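Local structure of glucose-6-phosphate isomerase (Thermus thermophilus, 1ZZG) at residues G185-A190 / D266-K271. The protein probably catalyses the reversible isomerisation of glucose 6-phosphate to fructose 6-phosphate, a step shared by glycolysis and gluconeogenesis. Sequence-based numbering, arbitrary orientation.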
loop_
_atom_site.group_PDB
_atom_site.type_symbol
_atom_site.label_atom_id
_atom_site.label_comp_id
_atom_site.label_asym_id
_atom_site.label_seq_id
_atom_site.Cartn_x
_atom_site.Cartn_y
_atom_site.Cartn_z
ATOM N N GLY A 185 -15.573 -13.262 -11.983
ATOM C CA GLY A 185 -15.803 -12.399 -10.840
ATOM C C GLY A 185 -14.852 -11.212 -10.822
ATOM O O GLY A 185 -13.774 -11.253 -11.416
ATOM N N GLY A 186 -15.252 -10.149 -10.135
ATOM C CA GLY A 186 -14.422 -8.958 -10.056
ATOM C C GLY A 186 -12.957 -9.158 -9.696
ATOM O O GLY A 186 -12.074 -8.714 -10.434
ATOM N N ARG A 187 -12.674 -9.822 -8.576
ATOM C CA ARG A 187 -11.279 -10.002 -8.181
ATOM C C ARG A 187 -10.502 -10.955 -9.073
ATOM O O ARG A 187 -9.290 -11.071 -8.938
ATOM C CB ARG A 187 -11.175 -10.447 -6.713
ATOM C CG ARG A 187 -11.972 -11.676 -6.365
ATOM C CD ARG A 187 -11.890 -11.973 -4.867
ATOM N NE ARG A 187 -12.753 -13.098 -4.538
ATOM C CZ ARG A 187 -14.049 -13.000 -4.265
ATOM N NH1 ARG A 187 -14.650 -11.815 -4.257
ATOM N NH2 ARG A 187 -14.752 -14.101 -4.036
ATOM N N PHE A 188 -11.198 -11.624 -9.988
ATOM C CA PHE A 188 -10.564 -12.558 -10.923
ATOM C C PHE A 188 -10.625 -11.986 -12.343
ATOM O O PHE A 188 -10.406 -12.711 -13.314
ATOM C CB PHE A 188 -11.311 -13.900 -10.919
ATOM C CG PHE A 188 -11.080 -14.731 -9.690
ATOM C CD1 PHE A 188 -10.056 -15.674 -9.653
ATOM C CD2 PHE A 188 -11.890 -14.581 -8.570
ATOM C CE1 PHE A 188 -9.845 -16.454 -8.522
ATOM C CE2 PHE A 188 -11.686 -15.359 -7.430
ATOM C CZ PHE A 188 -10.661 -16.296 -7.410
ATOM N N SER A 189 -10.901 -10.690 -12.458
ATOM C CA SER A 189 -11.064 -10.057 -13.768
ATOM C C SER A 189 -9.877 -9.325 -14.382
ATOM O O SER A 189 -10.039 -8.691 -15.418
ATOM C CB SER A 189 -12.232 -9.068 -13.711
ATOM O OG SER A 189 -11.836 -7.859 -13.063
ATOM N N ALA A 190 -8.700 -9.404 -13.775
ATOM C CA ALA A 190 -7.546 -8.675 -14.302
ATOM C C ALA A 190 -7.197 -8.902 -15.773
ATOM O O ALA A 190 -6.768 -7.971 -16.454
ATOM C CB ALA A 190 -6.320 -8.953 -13.444
ATOM N N ASP A 266 -7.813 -12.593 0.579
ATOM C CA ASP A 266 -8.776 -12.246 1.627
ATOM C C ASP A 266 -10.245 -12.445 1.255
ATOM O O ASP A 266 -10.976 -13.141 1.946
ATOM C CB ASP A 266 -8.591 -10.780 2.039
ATOM C CG ASP A 266 -7.402 -10.562 2.957
ATOM O OD1 ASP A 266 -6.530 -11.453 3.056
ATOM O OD2 ASP A 266 -7.340 -9.473 3.575
ATOM N N GLU A 267 -10.676 -11.808 0.171
ATOM C CA GLU A 267 -12.066 -11.898 -0.252
ATOM C C GLU A 267 -12.490 -13.296 -0.687
ATOM O O GLU A 267 -13.647 -13.677 -0.515
ATOM C CB GLU A 267 -12.329 -10.893 -1.377
ATOM C CG GLU A 267 -13.695 -10.252 -1.299
ATOM C CD GLU A 267 -13.834 -9.038 -2.199
ATOM O OE1 GLU A 267 -14.203 -7.963 -1.683
ATOM O OE2 GLU A 267 -13.581 -9.158 -3.417
ATOM N N SER A 268 -11.558 -14.063 -1.245
ATOM C CA SER A 268 -11.872 -15.412 -1.703
ATOM C C SER A 268 -11.948 -16.447 -0.578
ATOM O O SER A 268 -12.895 -17.234 -0.512
ATOM C CB SER A 268 -10.835 -15.892 -2.727
ATOM O OG SER A 268 -10.848 -15.108 -3.908
ATOM N N LEU A 269 -10.958 -16.428 0.310
ATOM C CA LEU A 269 -10.874 -17.411 1.383
ATOM C C LEU A 269 -11.333 -17.003 2.790
ATOM O O LEU A 269 -11.416 -17.853 3.683
ATOM C CB LEU A 269 -9.441 -17.953 1.416
ATOM C CG LEU A 269 -8.979 -18.420 0.022
ATOM C CD1 LEU A 269 -7.492 -18.772 0.024
ATOM C CD2 LEU A 269 -9.822 -19.617 -0.410
ATOM N N GLY A 270 -11.613 -15.718 2.998
ATOM C CA GLY A 270 -12.097 -15.265 4.297
ATOM C C GLY A 270 -13.579 -15.585 4.267
ATOM O O GLY A 270 -14.418 -14.723 3.984
ATOM N N LYS A 271 -13.903 -16.837 4.564
ATOM C CA LYS A 271 -15.285 -17.292 4.474
ATOM C C LYS A 271 -15.711 -18.259 5.565
ATOM O O LYS A 271 -14.899 -18.720 6.360
ATOM C CB LYS A 271 -15.477 -18.003 3.128
ATOM C CG LYS A 271 -15.215 -17.145 1.898
ATOM C CD LYS A 271 -16.443 -16.311 1.549
ATOM C CE LYS A 271 -16.137 -15.324 0.433
ATOM N NZ LYS A 271 -15.525 -16.005 -0.737
#
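This contact lies in the predicted active site of the isomerase, where the glycine-rich loop ahead of helix 193-201 meets the C-terminal end of helix 257-269, which carries Glu267, the predicted proton donor. Gly186 and Arg187 form a short 3-10 turn, closed by Ser189, whose OG and N both bond to Gly186 O. Arg187 CG takes the crowded position between backbone N and carbonyl carbon, and the chain runs extended to NE, crossing Glu267 obliquely. Its NH1 makes a bent salt bridge (137° at the hydrogen) to Glu267 OE2 at 3.0 Å, from above the carboxylate plane, the two flat groups 67° apart. Glu267 O lies 3.7 Å above one guanidinium face. Arg187 NE bonds at 146° to Ser268 OG, 2.8 Å away; a short hydroxyl suits a place where it accepts from NE while bonding to Leu264 O on its own helix. Arginine fits because its other N-H groups serve Gln399 OE1, Ala396 O and Asp398 O. Lys271 NZ comes within 3.9 Å of Arg187 NH2, a like-charge approach probably eased by bonds from NZ to Ser268 O, Asn395 O and Asp398 O. A leucine in place of Arg187 would remove every guanidinium donor and would probably leave Glu267 less firmly oriented. The Gly-Gly-Arg-Phe-Ser loop is a hallmark of phosphoglucose isomerases, and as in relatives its arginine probably helps to stabilise the enediolate intermediate.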